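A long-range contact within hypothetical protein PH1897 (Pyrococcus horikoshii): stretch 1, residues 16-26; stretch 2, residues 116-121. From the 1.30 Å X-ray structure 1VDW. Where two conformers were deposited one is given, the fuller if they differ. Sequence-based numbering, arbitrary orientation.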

# COMPACT_ATOMS: atom_id res chain seq x y z
N ASP A 16 4.04 -23.44 -4.98
CA ASP A 16 2.97 -23.90 -4.11
C ASP A 16 2.04 -22.75 -3.75
O ASP A 16 0.82 -22.91 -3.69
CB ASP A 16 3.54 -24.52 -2.83
CG ASP A 16 4.30 -25.81 -3.09
OD1 ASP A 16 3.90 -26.55 -4.01
OD2 ASP A 16 5.27 -26.09 -2.36
N PHE A 17 2.62 -21.57 -3.52
CA PHE A 17 1.84 -20.39 -3.16
C PHE A 17 0.92 -19.96 -4.30
O PHE A 17 -0.27 -19.74 -4.10
CB PHE A 17 2.77 -19.24 -2.80
CG PHE A 17 2.04 -18.04 -2.25
CD1 PHE A 17 1.85 -17.90 -0.89
CD2 PHE A 17 1.53 -17.07 -3.11
CE1 PHE A 17 1.15 -16.82 -0.38
CE2 PHE A 17 0.82 -15.98 -2.61
CZ PHE A 17 0.63 -15.86 -1.24
N ASP A 18 1.48 -19.83 -5.50
CA ASP A 18 0.67 -19.41 -6.64
C ASP A 18 -0.45 -20.41 -6.94
O ASP A 18 -1.53 -20.02 -7.38
CB ASP A 18 1.53 -19.25 -7.90
CG ASP A 18 2.57 -18.15 -7.77
OD1 ASP A 18 2.40 -17.25 -6.92
OD2 ASP A 18 3.55 -18.18 -8.53
N HIS A 19 -0.20 -21.69 -6.69
CA HIS A 19 -1.20 -22.70 -6.98
C HIS A 19 -2.30 -22.83 -5.94
O HIS A 19 -3.47 -23.02 -6.29
CB HIS A 19 -0.52 -24.06 -7.19
CG HIS A 19 -1.48 -25.16 -7.52
ND1 HIS A 19 -2.27 -25.77 -6.57
CD2 HIS A 19 -1.78 -25.75 -8.70
CE1 HIS A 19 -3.03 -26.69 -7.16
NE2 HIS A 19 -2.75 -26.70 -8.45
N ASN A 20 -1.94 -22.73 -4.67
CA ASN A 20 -2.91 -22.89 -3.59
C ASN A 20 -3.45 -21.62 -2.97
O ASN A 20 -4.58 -21.60 -2.48
CB ASN A 20 -2.29 -23.75 -2.48
CG ASN A 20 -2.09 -25.19 -2.91
OD1 ASN A 20 -3.04 -25.97 -2.96
ND2 ASN A 20 -0.85 -25.54 -3.23
N ILE A 21 -2.66 -20.55 -3.00
CA ILE A 21 -3.09 -19.30 -2.40
C ILE A 21 -3.61 -18.24 -3.36
O ILE A 21 -4.68 -17.68 -3.13
CB ILE A 21 -1.94 -18.67 -1.56
CG1 ILE A 21 -1.50 -19.64 -0.46
CG2 ILE A 21 -2.41 -17.35 -0.95
CD1 ILE A 21 -2.58 -19.98 0.54
N MET A 22 -2.88 -17.95 -4.43
CA MET A 22 -3.35 -16.91 -5.35
C MET A 22 -4.75 -17.10 -5.93
O MET A 22 -5.45 -16.12 -6.17
CB MET A 22 -2.33 -16.68 -6.47
CG MET A 22 -1.07 -15.93 -6.02
SD MET A 22 -1.40 -14.37 -5.14
CE MET A 22 -1.95 -13.34 -6.47
N PRO A 23 -5.18 -18.36 -6.17
CA PRO A 23 -6.53 -18.49 -6.72
C PRO A 23 -7.57 -17.98 -5.73
O PRO A 23 -8.72 -17.74 -6.09
CB PRO A 23 -6.65 -19.99 -6.96
CG PRO A 23 -5.25 -20.40 -7.28
CD PRO A 23 -4.46 -19.65 -6.22
N LEU A 24 -7.15 -17.81 -4.48
CA LEU A 24 -8.04 -17.33 -3.43
C LEU A 24 -8.14 -15.81 -3.39
O LEU A 24 -9.02 -15.26 -2.73
CB LEU A 24 -7.58 -17.85 -2.07
CG LEU A 24 -7.63 -19.37 -1.85
CD1 LEU A 24 -7.09 -19.71 -0.47
CD2 LEU A 24 -9.07 -19.86 -2.00
N PHE A 25 -7.23 -15.12 -4.08
CA PHE A 25 -7.24 -13.66 -4.11
C PHE A 25 -8.46 -13.23 -4.92
O PHE A 25 -8.57 -13.52 -6.11
CB PHE A 25 -5.95 -13.12 -4.75
CG PHE A 25 -5.78 -11.63 -4.61
CD1 PHE A 25 -5.75 -11.03 -3.36
CD2 PHE A 25 -5.61 -10.83 -5.73
CE1 PHE A 25 -5.56 -9.65 -3.22
CE2 PHE A 25 -5.43 -9.45 -5.61
CZ PHE A 25 -5.40 -8.86 -4.35
N GLY A 26 -9.39 -12.54 -4.26
CA GLY A 26 -10.60 -12.11 -4.92
C GLY A 26 -11.73 -13.10 -4.69
O GLY A 26 -12.87 -12.86 -5.09
N ILE A 116 11.82 -13.15 0.51
CA ILE A 116 10.50 -12.58 0.65
C ILE A 116 9.92 -12.63 -0.76
O ILE A 116 10.53 -12.14 -1.71
CB ILE A 116 10.54 -11.11 1.14
CG1 ILE A 116 10.96 -11.07 2.61
CG2 ILE A 116 9.16 -10.44 0.96
CD1 ILE A 116 11.27 -9.68 3.13
N TYR A 117 8.75 -13.25 -0.88
CA TYR A 117 8.05 -13.38 -2.16
C TYR A 117 6.87 -12.42 -2.19
O TYR A 117 5.97 -12.51 -1.36
CB TYR A 117 7.56 -14.83 -2.33
CG TYR A 117 6.72 -15.07 -3.57
CD1 TYR A 117 7.10 -14.55 -4.81
CD2 TYR A 117 5.56 -15.84 -3.51
CE1 TYR A 117 6.34 -14.78 -5.95
CE2 TYR A 117 4.79 -16.08 -4.66
CZ TYR A 117 5.19 -15.54 -5.87
OH TYR A 117 4.44 -15.76 -7.00
N GLU A 118 6.90 -11.48 -3.14
CA GLU A 118 5.84 -10.48 -3.30
C GLU A 118 5.13 -10.93 -4.58
O GLU A 118 5.44 -10.49 -5.68
CB GLU A 118 6.47 -9.10 -3.46
CG GLU A 118 5.46 -7.99 -3.65
CD GLU A 118 6.07 -6.60 -3.78
OE1 GLU A 118 7.29 -6.47 -4.00
OE2 GLU A 118 5.29 -5.63 -3.69
N PRO A 119 4.13 -11.82 -4.45
CA PRO A 119 3.40 -12.36 -5.59
C PRO A 119 2.69 -11.47 -6.59
O PRO A 119 2.74 -11.75 -7.79
CB PRO A 119 2.42 -13.35 -4.94
CG PRO A 119 2.14 -12.72 -3.64
CD PRO A 119 3.51 -12.27 -3.19
N ILE A 120 2.06 -10.40 -6.12
CA ILE A 120 1.33 -9.50 -7.01
C ILE A 120 2.18 -9.01 -8.18
O ILE A 120 1.67 -8.83 -9.29
CB ILE A 120 0.80 -8.26 -6.24
CG1 ILE A 120 -0.36 -8.67 -5.33
CG2 ILE A 120 0.38 -7.17 -7.22
CD1 ILE A 120 -1.58 -9.17 -6.08
N VAL A 121 3.46 -8.80 -7.93
CA VAL A 121 4.37 -8.30 -8.95
C VAL A 121 5.47 -9.31 -9.30
O VAL A 121 6.49 -8.95 -9.87
CB VAL A 121 5.00 -6.95 -8.54
CG1 VAL A 121 3.97 -5.84 -8.71
CG2 VAL A 121 5.47 -7.01 -7.09

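Stretch 1 enters as a helix already under way at Asp16, and its i to i+4 hydrogen bonds include Asn20 N to Asp16 O (2.9 Å) and Ile21 N to Phe17 O (2.8 Å). A short 3-10 segment follows at residues 22-24. Stretch 2 is the end of a strand, 116-118, running into a turn. The backbones stay well apart: the nearest CA atoms, those of Asp18 and Pro119, are 7.6 Å from each other, so side chains make the contact, and it buries a modest 276 Å² summed over both sides.

The one polar link is a short hydrogen bond from Tyr117 OH to Asp18 OD1, 2.5 Å. The CA-to-CB bond of Asp18 points sideways, yet with chi1 in m its carboxylate reaches the hydroxyl and supplies the acceptor. Tyrosine suits its place doubly, since its long ring carries the donor out to the aspartate while its edge serves a second partner, Phe17. These rings form an offset edge-to-face pair, with planes at 89° and centroids 5.7 Å apart; Phe17 CD2 lies 3.7 Å from Tyr117 CE2. Phe17, its chi1 in t, also meets the proline ring, CE2 to Pro119 CG at 3.7 Å, so one flat, buried side chain packs against two neighbours.

Pro119 offers a compact apolar surface, and it also meets Met22, whose SD sits 4.0 Å from Pro119 CB. All three chi angles of Met22 are in m, folding the flexible chain so that its CE also comes within 4.2 Å of Ile120 CD1. The CA-to-CB bond of Ile120 points sideways, but the end of the side chain comes nearer to stretch 1, where Phe25 CE2 approaches Ile120 CD1 at 3.9 Å. Aromatic ring and branched aliphatic chain pack here without leaving a polar group unpaired. By contrast, Glu118 points away, as strand alternation would predict after Tyr117.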